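Local coordinates for protein HTH-type transcriptional regulator ascG (Escherichia coli, PDB 3BRQ) that represses the cryptic asc operon as a sequence-specific DNA-binding transcription factor of the LacI family, at residues Glu141-Thr146 with Glu174-Asn179; Ser202-Ser207 with Val230-Phe235; Thr126-Val131 with Lys162-Gln167; Met211-Met216 with Pro246-Val251; Tyr84-Ser89 with Asp150-Ile155. All coordinates share one frame; numbering follows the deposited sequence.

Interaction 1: Glu141-Thr146 with Glu174-Asn179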
# COMPACT_ATOMS: atom_id res chain seq x y z
N GLU B 141 14.66 -10.82 -27.17
CA GLU B 141 15.17 -11.56 -26.02
C GLU B 141 14.67 -10.77 -24.81
O GLU B 141 15.18 -9.69 -24.46
CB GLU B 141 16.70 -11.65 -26.08
CG GLU B 141 17.22 -12.32 -27.35
CD GLU B 141 18.74 -12.17 -27.47
OE1 GLU B 141 19.18 -11.24 -28.19
OE2 GLU B 141 19.48 -12.96 -26.84
N ILE B 142 13.61 -11.32 -24.20
CA ILE B 142 12.90 -10.61 -23.16
C ILE B 142 12.92 -11.46 -21.88
O ILE B 142 12.48 -12.62 -21.93
CB ILE B 142 11.40 -10.33 -23.59
CG1 ILE B 142 11.34 -9.58 -24.95
CG2 ILE B 142 10.67 -9.62 -22.48
CD1 ILE B 142 9.91 -9.43 -25.57
N ALA B 143 13.44 -10.89 -20.79
CA ALA B 143 13.37 -11.50 -19.46
C ALA B 143 12.01 -11.29 -18.77
O ALA B 143 11.30 -10.35 -19.08
CB ALA B 143 14.52 -10.98 -18.58
N PHE B 144 11.64 -12.16 -17.85
CA PHE B 144 10.40 -12.04 -17.16
C PHE B 144 10.61 -12.40 -15.67
O PHE B 144 11.16 -13.45 -15.32
CB PHE B 144 9.33 -12.97 -17.76
CG PHE B 144 7.95 -12.70 -17.27
CD1 PHE B 144 7.13 -11.70 -17.88
CD2 PHE B 144 7.43 -13.45 -16.19
CE1 PHE B 144 5.81 -11.46 -17.39
CE2 PHE B 144 6.11 -13.24 -15.73
CZ PHE B 144 5.29 -12.25 -16.34
N LEU B 145 10.22 -11.45 -14.80
CA LEU B 145 10.14 -11.68 -13.37
C LEU B 145 8.71 -11.98 -12.89
O LEU B 145 7.83 -11.12 -12.93
CB LEU B 145 10.64 -10.44 -12.63
CG LEU B 145 12.11 -10.29 -12.20
CD1 LEU B 145 13.02 -10.67 -13.28
CD2 LEU B 145 12.38 -8.84 -11.75
N THR B 146 8.51 -13.19 -12.39
CA THR B 146 7.19 -13.58 -11.88
C THR B 146 6.89 -13.09 -10.49
O THR B 146 7.79 -12.68 -9.73
CB THR B 146 6.98 -15.15 -11.93
OG1 THR B 146 7.55 -15.75 -10.75
CG2 THR B 146 7.74 -15.70 -13.11
N GLU B 174 13.33 -20.90 -20.38
CA GLU B 174 13.13 -20.59 -18.92
C GLU B 174 14.30 -19.91 -18.21
O GLU B 174 14.13 -19.42 -17.07
CB GLU B 174 12.63 -21.79 -18.11
CG GLU B 174 11.51 -22.57 -18.82
CD GLU B 174 10.17 -22.37 -18.20
OE1 GLU B 174 10.08 -21.64 -17.18
OE2 GLU B 174 9.20 -22.96 -18.73
N LYS B 175 15.48 -19.87 -18.84
CA LYS B 175 16.59 -19.15 -18.21
C LYS B 175 16.34 -17.66 -18.18
O LYS B 175 16.98 -16.95 -17.40
CB LYS B 175 17.96 -19.49 -18.84
CG LYS B 175 18.41 -20.93 -18.45
CD LYS B 175 19.76 -21.34 -19.11
CE LYS B 175 20.77 -20.21 -18.96
NZ LYS B 175 22.24 -20.58 -18.98
N LEU B 176 15.43 -17.20 -19.04
CA LEU B 176 15.02 -15.81 -19.01
C LEU B 176 13.89 -15.52 -18.02
O LEU B 176 13.43 -14.42 -17.95
CB LEU B 176 14.64 -15.30 -20.40
CG LEU B 176 15.84 -15.12 -21.37
CD1 LEU B 176 15.36 -14.92 -22.81
CD2 LEU B 176 16.71 -13.93 -20.89
N ILE B 177 13.37 -16.53 -17.33
CA ILE B 177 12.29 -16.32 -16.35
C ILE B 177 12.88 -16.49 -14.96
O ILE B 177 13.49 -17.53 -14.66
CB ILE B 177 11.12 -17.35 -16.53
CG1 ILE B 177 10.42 -17.15 -17.92
CG2 ILE B 177 10.11 -17.17 -15.40
CD1 ILE B 177 9.65 -18.39 -18.41
N ALA B 178 12.68 -15.50 -14.13
CA ALA B 178 13.20 -15.52 -12.75
C ALA B 178 11.96 -15.48 -11.84
O ALA B 178 11.11 -14.59 -12.00
CB ALA B 178 14.07 -14.28 -12.52
N ASN B 179 11.84 -16.43 -10.91
CA ASN B 179 10.69 -16.46 -10.00
C ASN B 179 10.91 -15.44 -8.87
O ASN B 179 11.99 -15.38 -8.29
CB ASN B 179 10.49 -17.85 -9.41
CG ASN B 179 10.18 -18.91 -10.47
OD1 ASN B 179 10.62 -20.05 -10.35
ND2 ASN B 179 9.40 -18.55 -11.51

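Interaction 2: Ser202-Ser207 with Val230-Phe235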
# COMPACT_ATOMS: atom_id res chain seq x y z
N SER B 202 17.42 -7.85 -23.90
CA SER B 202 17.32 -6.39 -24.14
C SER B 202 16.16 -5.72 -23.38
O SER B 202 16.10 -4.48 -23.27
CB SER B 202 17.25 -6.04 -25.66
OG SER B 202 16.06 -6.53 -26.30
N ALA B 203 15.26 -6.52 -22.82
CA ALA B 203 14.13 -5.96 -22.11
C ALA B 203 13.76 -6.90 -20.96
O ALA B 203 13.98 -8.10 -21.07
CB ALA B 203 12.92 -5.74 -23.08
N LEU B 204 13.23 -6.33 -19.88
CA LEU B 204 12.78 -7.09 -18.71
C LEU B 204 11.34 -6.69 -18.36
O LEU B 204 11.05 -5.47 -18.15
CB LEU B 204 13.69 -6.83 -17.48
CG LEU B 204 13.04 -7.43 -16.20
CD1 LEU B 204 13.73 -8.66 -15.79
CD2 LEU B 204 13.02 -6.44 -15.05
N VAL B 205 10.46 -7.69 -18.25
CA VAL B 205 9.06 -7.44 -17.80
C VAL B 205 8.98 -7.95 -16.38
O VAL B 205 9.20 -9.15 -16.16
CB VAL B 205 8.04 -8.15 -18.72
CG1 VAL B 205 6.60 -7.96 -18.21
CG2 VAL B 205 8.16 -7.60 -20.16
N ALA B 206 8.75 -7.04 -15.40
CA ALA B 206 8.55 -7.42 -13.99
C ALA B 206 7.07 -7.46 -13.72
O ALA B 206 6.36 -6.56 -14.13
CB ALA B 206 9.20 -6.41 -13.02
N SER B 207 6.61 -8.47 -12.97
CA SER B 207 5.20 -8.65 -12.73
C SER B 207 4.60 -7.63 -11.77
O SER B 207 3.38 -7.56 -11.67
CB SER B 207 4.89 -10.11 -12.32
OG SER B 207 5.05 -10.97 -13.45
N VAL B 230 18.97 -2.34 -21.26
CA VAL B 230 17.76 -3.13 -20.90
C VAL B 230 16.56 -2.20 -20.64
O VAL B 230 16.62 -1.34 -19.77
CB VAL B 230 18.01 -4.05 -19.67
CG1 VAL B 230 16.70 -4.72 -19.17
CG2 VAL B 230 19.03 -5.05 -19.97
N SER B 231 15.52 -2.37 -21.44
CA SER B 231 14.24 -1.71 -21.22
C SER B 231 13.46 -2.44 -20.12
O SER B 231 13.47 -3.67 -20.07
CB SER B 231 13.43 -1.70 -22.53
OG SER B 231 13.89 -0.65 -23.40
N VAL B 232 12.81 -1.66 -19.23
CA VAL B 232 12.03 -2.23 -18.11
C VAL B 232 10.55 -1.77 -18.12
O VAL B 232 10.22 -0.58 -18.30
CB VAL B 232 12.74 -1.89 -16.74
CG1 VAL B 232 12.00 -2.50 -15.51
CG2 VAL B 232 14.19 -2.32 -16.75
N ILE B 233 9.66 -2.73 -17.88
CA ILE B 233 8.19 -2.54 -17.74
C ILE B 233 7.74 -3.24 -16.44
O ILE B 233 8.24 -4.31 -16.10
CB ILE B 233 7.45 -3.15 -18.99
CG1 ILE B 233 7.77 -2.32 -20.26
CG2 ILE B 233 5.96 -3.20 -18.80
CD1 ILE B 233 6.81 -2.61 -21.46
N GLY B 234 6.85 -2.60 -15.69
CA GLY B 234 6.18 -3.23 -14.56
C GLY B 234 4.69 -3.25 -14.77
O GLY B 234 4.22 -2.93 -15.86
N PHE B 235 3.96 -3.67 -13.74
CA PHE B 235 2.49 -3.58 -13.61
C PHE B 235 2.08 -2.93 -12.30
O PHE B 235 2.65 -3.27 -11.28
CB PHE B 235 1.91 -4.96 -13.52
CG PHE B 235 2.12 -5.77 -14.77
CD1 PHE B 235 1.09 -5.97 -15.64
CD2 PHE B 235 3.36 -6.29 -15.06
CE1 PHE B 235 1.26 -6.73 -16.73
CE2 PHE B 235 3.57 -7.07 -16.19
CZ PHE B 235 2.54 -7.27 -17.04
O HOH W 1 16.63 -1.71 -24.46

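Interaction 3: Thr126-Val131 with Lys162-Gln167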
# COMPACT_ATOMS: atom_id res chain seq x y z
N THR B 126 -3.37 -8.34 -20.81
CA THR B 126 -2.54 -7.14 -20.55
C THR B 126 -1.10 -7.48 -20.64
O THR B 126 -0.30 -6.68 -21.11
CB THR B 126 -2.79 -6.55 -19.17
OG1 THR B 126 -2.38 -7.50 -18.19
CG2 THR B 126 -4.26 -6.30 -18.98
N SER B 127 -0.72 -8.68 -20.16
CA SER B 127 0.70 -9.03 -20.20
C SER B 127 1.09 -9.30 -21.65
O SER B 127 2.13 -8.81 -22.12
CB SER B 127 0.96 -10.25 -19.32
OG SER B 127 2.34 -10.54 -19.30
N PHE B 128 0.28 -10.10 -22.32
CA PHE B 128 0.49 -10.38 -23.75
C PHE B 128 0.70 -9.06 -24.47
O PHE B 128 1.67 -8.94 -25.19
CB PHE B 128 -0.71 -11.09 -24.34
CG PHE B 128 -0.52 -11.50 -25.80
CD1 PHE B 128 -0.30 -12.82 -26.12
CD2 PHE B 128 -0.60 -10.56 -26.83
CE1 PHE B 128 -0.16 -13.21 -27.48
CE2 PHE B 128 -0.45 -10.92 -28.17
CZ PHE B 128 -0.22 -12.24 -28.49
N ASN B 129 -0.15 -8.06 -24.19
CA ASN B 129 -0.06 -6.75 -24.87
C ASN B 129 1.21 -5.99 -24.61
O ASN B 129 1.76 -5.41 -25.53
CB ASN B 129 -1.22 -5.83 -24.50
CG ASN B 129 -2.51 -6.27 -25.06
OD1 ASN B 129 -2.61 -7.16 -25.92
ND2 ASN B 129 -3.55 -5.67 -24.55
N ALA B 130 1.69 -6.00 -23.36
CA ALA B 130 2.96 -5.32 -23.01
C ALA B 130 4.17 -6.01 -23.66
O ALA B 130 5.00 -5.38 -24.31
CB ALA B 130 3.10 -5.22 -21.46
N VAL B 131 4.22 -7.34 -23.59
CA VAL B 131 5.26 -8.11 -24.24
C VAL B 131 5.23 -7.93 -25.78
O VAL B 131 6.29 -7.75 -26.40
CB VAL B 131 5.22 -9.61 -23.82
CG1 VAL B 131 6.29 -10.47 -24.59
CG2 VAL B 131 5.37 -9.76 -22.29
N LYS B 162 4.44 -16.01 -22.05
CA LYS B 162 4.78 -17.18 -22.89
C LYS B 162 3.96 -17.14 -24.18
O LYS B 162 4.48 -17.46 -25.27
CB LYS B 162 4.48 -18.49 -22.14
CG LYS B 162 5.35 -18.65 -20.86
CD LYS B 162 4.94 -19.88 -20.07
CE LYS B 162 6.06 -20.40 -19.14
NZ LYS B 162 5.46 -21.42 -18.19
N ASP B 163 2.68 -16.75 -24.08
CA ASP B 163 1.82 -16.70 -25.32
C ASP B 163 2.31 -15.66 -26.33
O ASP B 163 2.30 -15.94 -27.52
CB ASP B 163 0.35 -16.46 -24.95
CG ASP B 163 -0.64 -16.76 -26.14
OD1 ASP B 163 -0.40 -17.65 -27.01
OD2 ASP B 163 -1.71 -16.11 -26.17
N ALA B 164 2.71 -14.47 -25.87
CA ALA B 164 3.28 -13.44 -26.72
C ALA B 164 4.56 -13.88 -27.44
O ALA B 164 4.67 -13.69 -28.66
CB ALA B 164 3.51 -12.11 -25.93
N LEU B 165 5.48 -14.54 -26.72
CA LEU B 165 6.62 -15.15 -27.41
C LEU B 165 6.19 -16.18 -28.46
O LEU B 165 6.64 -16.15 -29.60
CB LEU B 165 7.53 -15.89 -26.44
CG LEU B 165 8.20 -15.16 -25.29
CD1 LEU B 165 9.35 -16.02 -24.73
CD2 LEU B 165 8.66 -13.78 -25.69
N ALA B 166 5.34 -17.11 -28.07
CA ALA B 166 5.05 -18.26 -28.97
C ALA B 166 4.32 -17.74 -30.25
O ALA B 166 4.64 -18.17 -31.40
CB ALA B 166 4.20 -19.29 -28.26
N GLN B 167 3.37 -16.82 -30.05
CA GLN B 167 2.65 -16.19 -31.17
C GLN B 167 3.52 -15.36 -32.11
O GLN B 167 3.16 -15.16 -33.26
CB GLN B 167 1.47 -15.35 -30.68
CG GLN B 167 0.25 -16.16 -30.24
CD GLN B 167 -1.02 -15.32 -30.21
OE1 GLN B 167 -1.29 -14.52 -31.12
NE2 GLN B 167 -1.83 -15.50 -29.15

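Interaction 4: Met211-Met216 with Pro246-Val251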
# COMPACT_ATOMS: atom_id res chain seq x y z
N MSE B 211 9.08 -5.05 -7.89
CA MSE B 211 10.15 -5.80 -8.45
C MSE B 211 10.86 -5.08 -9.59
O MSE B 211 12.08 -5.22 -9.70
CB MSE B 211 9.62 -7.19 -8.91
CG MSE B 211 9.18 -8.09 -7.68
SE MSE B 211 8.83 -9.88 -8.44
CE MSE B 211 10.54 -10.36 -8.98
N ALA B 212 10.14 -4.32 -10.44
CA ALA B 212 10.77 -3.63 -11.56
C ALA B 212 11.74 -2.59 -10.94
O ALA B 212 12.81 -2.36 -11.47
CB ALA B 212 9.74 -2.93 -12.43
N ILE B 213 11.35 -1.98 -9.84
CA ILE B 213 12.26 -0.97 -9.23
C ILE B 213 13.49 -1.66 -8.61
O ILE B 213 14.63 -1.21 -8.79
CB ILE B 213 11.53 -0.09 -8.20
CG1 ILE B 213 10.52 0.84 -8.89
CG2 ILE B 213 12.55 0.80 -7.38
CD1 ILE B 213 9.36 1.37 -7.96
N GLY B 214 13.27 -2.80 -7.95
CA GLY B 214 14.41 -3.52 -7.43
C GLY B 214 15.33 -3.85 -8.57
O GLY B 214 16.57 -3.80 -8.43
N ALA B 215 14.73 -4.27 -9.69
CA ALA B 215 15.50 -4.73 -10.82
C ALA B 215 16.28 -3.58 -11.52
O ALA B 215 17.46 -3.70 -11.76
CB ALA B 215 14.54 -5.53 -11.84
N MSE B 216 15.64 -2.43 -11.75
CA MSE B 216 16.38 -1.26 -12.18
C MSE B 216 17.56 -0.92 -11.24
O MSE B 216 18.59 -0.40 -11.69
CB MSE B 216 15.46 -0.04 -12.32
CG MSE B 216 14.58 -0.12 -13.51
SE MSE B 216 13.54 1.41 -13.93
CE MSE B 216 12.82 1.87 -12.20
N PRO B 246 15.42 5.83 -14.21
CA PRO B 246 14.48 6.51 -15.11
C PRO B 246 13.02 6.19 -14.75
O PRO B 246 12.76 5.15 -14.07
CB PRO B 246 14.77 5.89 -16.46
CG PRO B 246 15.20 4.44 -16.07
CD PRO B 246 15.92 4.56 -14.77
N ALA B 247 12.10 7.06 -15.18
CA ALA B 247 10.70 6.91 -14.95
C ALA B 247 10.22 5.53 -15.45
O ALA B 247 10.54 5.12 -16.58
CB ALA B 247 9.90 8.02 -15.66
N LEU B 248 9.41 4.87 -14.62
CA LEU B 248 9.08 3.48 -14.87
C LEU B 248 7.83 3.29 -15.74
O LEU B 248 6.74 3.63 -15.32
CB LEU B 248 8.96 2.75 -13.51
CG LEU B 248 8.30 1.37 -13.47
CD1 LEU B 248 9.20 0.32 -14.28
CD2 LEU B 248 8.07 0.88 -12.08
N SER B 249 7.98 2.72 -16.93
CA SER B 249 6.81 2.31 -17.75
C SER B 249 6.06 1.21 -17.00
O SER B 249 6.67 0.29 -16.47
CB SER B 249 7.22 1.74 -19.11
OG SER B 249 8.04 2.59 -19.87
N SER B 250 4.73 1.32 -16.94
CA SER B 250 3.92 0.40 -16.14
C SER B 250 2.51 0.18 -16.69
O SER B 250 1.91 1.08 -17.24
CB SER B 250 3.81 0.86 -14.70
OG SER B 250 3.27 -0.20 -13.88
N VAL B 251 2.01 -1.03 -16.53
CA VAL B 251 0.67 -1.38 -16.90
C VAL B 251 -0.32 -0.90 -15.82
O VAL B 251 -0.27 -1.33 -14.68
CB VAL B 251 0.54 -2.94 -17.16
CG1 VAL B 251 -0.86 -3.30 -17.45
CG2 VAL B 251 1.39 -3.33 -18.35

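Interaction 5: Tyr84-Ser89 with Asp150-Ile155. With SO4 (sulfate ion), chain F.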
# COMPACT_ATOMS: atom_id res chain seq x y z
N TYR B 84 -12.85 -11.03 -2.82
CA TYR B 84 -11.63 -10.99 -3.63
C TYR B 84 -10.64 -12.12 -3.19
O TYR B 84 -9.86 -11.94 -2.29
CB TYR B 84 -11.06 -9.58 -3.58
CG TYR B 84 -9.70 -9.36 -4.23
CD1 TYR B 84 -9.14 -10.31 -5.10
CD2 TYR B 84 -8.98 -8.20 -3.94
CE1 TYR B 84 -7.88 -10.12 -5.65
CE2 TYR B 84 -7.74 -7.97 -4.51
CZ TYR B 84 -7.22 -8.94 -5.38
OH TYR B 84 -5.98 -8.69 -5.92
N PRO B 85 -10.75 -13.33 -3.81
CA PRO B 85 -10.04 -14.47 -3.32
C PRO B 85 -8.73 -14.75 -4.08
O PRO B 85 -8.67 -14.62 -5.34
CB PRO B 85 -11.05 -15.61 -3.58
CG PRO B 85 -11.70 -15.22 -4.81
CD PRO B 85 -11.62 -13.71 -4.92
N ARG B 86 -7.68 -15.15 -3.35
CA ARG B 86 -6.50 -15.67 -4.00
C ARG B 86 -6.71 -17.16 -4.19
O ARG B 86 -6.45 -17.66 -5.30
CB ARG B 86 -5.20 -15.46 -3.17
CG ARG B 86 -3.98 -16.11 -3.86
CD ARG B 86 -2.65 -15.61 -3.42
NE ARG B 86 -2.36 -14.23 -3.85
CZ ARG B 86 -1.25 -13.62 -3.49
NH1 ARG B 86 -0.39 -14.33 -2.76
NH2 ARG B 86 -0.98 -12.34 -3.85
N PHE B 87 -7.19 -17.87 -3.16
CA PHE B 87 -7.10 -19.35 -3.15
C PHE B 87 -8.31 -20.14 -3.68
O PHE B 87 -8.12 -21.24 -4.25
CB PHE B 87 -6.66 -19.86 -1.76
CG PHE B 87 -5.32 -19.33 -1.33
CD1 PHE B 87 -4.13 -19.96 -1.77
CD2 PHE B 87 -5.23 -18.18 -0.56
CE1 PHE B 87 -2.89 -19.46 -1.41
CE2 PHE B 87 -3.98 -17.66 -0.18
CZ PHE B 87 -2.82 -18.26 -0.59
N LEU B 88 -9.54 -19.67 -3.46
CA LEU B 88 -10.72 -20.44 -3.89
C LEU B 88 -10.68 -20.69 -5.39
O LEU B 88 -10.33 -19.79 -6.13
CB LEU B 88 -12.02 -19.76 -3.51
CG LEU B 88 -12.43 -19.79 -2.03
CD1 LEU B 88 -13.39 -18.62 -1.71
CD2 LEU B 88 -13.10 -21.12 -1.68
N SER B 89 -10.99 -21.90 -5.83
CA SER B 89 -11.07 -22.18 -7.26
C SER B 89 -12.34 -21.54 -7.79
O SER B 89 -13.29 -21.29 -7.05
CB SER B 89 -11.14 -23.67 -7.51
OG SER B 89 -12.37 -24.14 -7.04
N ASP B 150 1.40 -18.79 -6.15
CA ASP B 150 0.07 -19.05 -5.60
C ASP B 150 -0.94 -17.99 -6.06
O ASP B 150 -2.12 -18.06 -5.70
CB ASP B 150 0.08 -19.17 -4.04
CG ASP B 150 0.59 -17.90 -3.32
OD1 ASP B 150 1.10 -16.98 -3.97
OD2 ASP B 150 0.51 -17.83 -2.05
N SER B 151 -0.49 -17.02 -6.85
CA SER B 151 -1.35 -15.84 -7.17
C SER B 151 -1.88 -15.99 -8.58
O SER B 151 -1.09 -16.05 -9.48
CB SER B 151 -0.51 -14.56 -7.10
OG SER B 151 -1.03 -13.52 -7.93
N PRO B 152 -3.21 -16.01 -8.77
CA PRO B 152 -3.83 -15.96 -10.06
C PRO B 152 -3.29 -14.88 -10.97
O PRO B 152 -3.13 -15.13 -12.17
CB PRO B 152 -5.30 -15.71 -9.72
CG PRO B 152 -5.49 -16.37 -8.47
CD PRO B 152 -4.22 -16.20 -7.72
N THR B 153 -3.03 -13.69 -10.41
CA THR B 153 -2.57 -12.58 -11.18
C THR B 153 -1.17 -12.85 -11.68
O THR B 153 -0.83 -12.53 -12.82
CB THR B 153 -2.57 -11.27 -10.30
OG1 THR B 153 -3.91 -10.97 -9.90
CG2 THR B 153 -2.00 -10.06 -11.05
N SER B 154 -0.34 -13.43 -10.82
CA SER B 154 1.03 -13.77 -11.19
C SER B 154 1.00 -14.82 -12.29
O SER B 154 1.73 -14.74 -13.30
CB SER B 154 1.73 -14.40 -10.02
OG SER B 154 2.99 -14.79 -10.45
N ILE B 155 0.15 -15.81 -12.10
CA ILE B 155 0.04 -16.96 -13.06
C ILE B 155 -0.41 -16.49 -14.48
O ILE B 155 0.13 -16.91 -15.50
CB ILE B 155 -0.92 -17.99 -12.53
CG1 ILE B 155 -0.30 -18.70 -11.31
CG2 ILE B 155 -1.27 -19.10 -13.63
CD1 ILE B 155 -1.32 -19.53 -10.51
S SO4 F . -3.86 -11.97 -6.49
O1 SO4 F . -4.15 -12.41 -7.81
O2 SO4 F . -4.57 -12.85 -5.52
O3 SO4 F . -2.45 -11.83 -6.29
O4 SO4 F . -4.31 -10.59 -6.41

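Interaction 1: Glu141-Thr146 with Glu174-Asn179
Phe144 O receives two groups from the neighbouring strand: Ala178 N donates to it at 2.8 Å, and Ile177 CA, 3.3 Å away, brings its C-H in beside that bond. The parallel ladder runs on with Phe144 N giving its hydrogen to Leu176 O at 2.9 Å and Thr146 N reaching Ala178 O at 3.0 Å. Phe144 and Ile177 share one face of the sheet, yet the phenyl ring leans off to stack with Tyr161. Thr146 CG2 lies at the rim of the Phe144 ring, in its plane, and meets Ile177 CG2 at 3.6 Å, the two side chains crossing at about a right angle. The other branch, Thr146 OG1, sits between the backbone N and the carbonyl carbon (chi1 85°), which turns it to the Asn179 side chain lying alongside; Asn179 ND2 to Thr146 OG1 is a weak bond of 3.4 Å. On the opposite face Leu145 CD1 touches Ala178 CB at 3.8 Å, and a lone methyl suits Ala178 because Met193 and Leu194 of helix 184-197 already press there. Strand 142-145, helix 152-167 and strand 177-178 form the parallel beta-alpha-beta unit at one sheet edge of a periplasmic binding protein-like domain.

Interaction 2: Ser202-Ser207 with Val230-Phe235
Leu204 exchanges both its backbone groups with the parallel strand 231-235: Leu204 N donates to Ser231 O at 2.7 Å, and Ile233 N to Leu204 O at 3.1 Å. Ala206 N to Ile233 O continues the ladder at 2.9 Å, in the central sheet of a periplasmic binding protein-like domain, where helix 209-221 supplies the beta-alpha-beta crossover. Leu204 and Val232 lie side by side, with Leu204 CD2 4.1 Å from Val232 CG1; branched aliphatics suit this face, which Ala212 and Ala215 of the crossover helix cover. The other face carries Val205 and Ile233, both packed on Leu134. At the C-terminal end of the strand pair, Phe235 CG stands anti to its carbonyl carbon (chi1 -64°), on the side of Ser207 O. The ring offers its edge to Ala206 O, in plane, with Phe235 CD2 3.2 Å from Ala206 O, and Phe235 CE2 meets Val205 CG1 at 3.7 Å. An alanine in place of Phe235 would probably open a gap beside Val205 CG1 and leave Ala206 O without the ring edge. At the N-terminal end, His139 holds Ser202 OG, and a water donates to both Ser202 O and Ser231 OG, itself bonded to Ile292 O, while Ser202 O also accepts from Ser231 N at 2.9 Å.

Interaction 3: Thr126-Val131 with Lys162-Gln167
Phe128 and Val131 clasp Ala164 in a helix-helix contact that is apolar at its centre and polar at its outer rim. Helices 123-136 and 152-167 lie beside each other on one face of the mixed, mostly parallel sheet, the face bearing Ile142 and Phe144, in this periplasmic binding protein-like domain. Over these segments the axes approach to 8.5 Å and cross at -48°. So near an approach needs a small residue at the crossing, and Ala164 provides it: its CB stands over one face of the Phe128 ring, displaced toward the rim, in a CH-pi contact 4.1 Å from the ring centroid. The same methyl, Ala164 CB, is pressed by Val131 CG1 at 3.5 Å, tighter than usual for two carbons. Val131 reaches inward to Ile142 of the sheet, so a compact branched side chain fits between the layers. Phe128 has CG anti to the backbone N (chi1 -176°), which starts the ring toward the second helix. There Asp163 CB lies at the ring edge, in plane, and the Gln167 side chain crosses that of Phe128 at about a right angle, with Gln167 CD 3.6 Å from Phe128 CZ. An alanine at Phe128 would probably leave the Ala164 methyl without its aromatic cover and the Gln167 amide freer to turn. That amide is also tethered within its own helix, by weak bonds to both carboxylate oxygens of Asp163, Gln167 NE2 standing 3.0 Å from Asp163 OD2 and 3.3 Å from Phe128 CE1.

Interaction 4: Met211-Met216 with Pro246-Val251
Leu248 is the bump of this contact, and the hollow that takes it is lined by Ala212, Ile213 and Met216 on one side of helix 209-221. Its CG stands anti to the backbone N (chi1 166°), carrying the fork toward the helix. One prong, Leu248 CD1, settles on Ala212 CB at 3.8 Å; the other, Leu248 CD2, touches Ile213 CG1 at 4.0 Å, the two side chains crossing at about a right angle. Ala212, with only a methyl, makes the floor of the hollow and leaves room for the leucine fork. Met216, present as selenomethionine, forms the remaining wall. Its chain bends at chi3 (-46°), which puts Met216 CE 4.2 Å from Leu248 CB. The Met216 and Pro246 side chains run past each other in opposite directions, with Met216 SE 4.0 Å from Pro246 CD. A long unbranched methionine-type chain, selenium standing in for sulfur, can bend to follow both Leu248 and Pro246. Ile213 also packs against Tyr243 of the second subunit. The helix here packs on the loop that leads into strand 249-252, beside the helix-on-sheet layer formed where Ala212 and Met216 rest on Val232, in the alpha/beta sandwich of a periplasmic binding protein-like domain.

Interaction 5: Tyr84-Ser89 with Asp150-Ile155
In the cleft between the two lobes of this LacI-family protein, Arg86 of one lobe meets Asp150 and Ser151 of the other around a bound sulfate. The arginine folds at chi3 (-70°), bringing NE round to the anion. Arg86 NE then points almost straight at sulfate O2, 3.1 Å away with an angle of 174° at the hydrogen, and Arg86 NH2 donates to sulfate O3 at 2.9 Å. The third nitrogen, Arg86 NH1, serves Asp150 instead: it makes a long salt bridge of 3.3 Å to Asp150 OD1, an oxygen also bonded to Ser148 OG. Ser151 CB sits over one face of the guanidinium. Ser151 is the N-cap of helix 152-167, its OG accepting from Ser154 N at 3.0 Å while donating to sulfate O3 at 2.7 Å. A small hydroxyl can do both, and the helix start would probably favour an anion here, since Thr153 N also donates to sulfate O1 at 3.1 Å, with Thr153 OG1 bonding to that oxygen too. Across the cleft Tyr84 OH donates to sulfate O4 at 2.6 Å, and Gly33 N gives a further bond. The sulfate probably came from the crystallisation liquor; its place is consistent with the effector pocket of relatives. Pro152, rigid and lacking an N-H, suits the first helix turn and lays CG and CD against Arg86 O.

How the interactions relate
Interactions 1, 2 and 4 share one sheet. Strands 142-145 and 203-206 are neighbours, joining interactions 1 and 2 through Ala143 N to Ala203 O at 2.9 Å; strands 231-235 and 249-252 join interactions 2 and 4, whose centres are 7 Å apart, through Gly234 N to Ser249 O at 3.0 Å. Interaction 3 roofs one face, Val131 CG1 meeting Ile142 CD1 at 3.9 Å, whereas helix 209-221 of interaction 4 covers the other, with Met211 CE 3.6 Å from Leu145 CG. Helix 152-167 links interaction 3 to interaction 5: its C-terminal part packs on helix 123-136, and its N-terminal end binds the sulfate in the cleft, with centres about 20 Å apart.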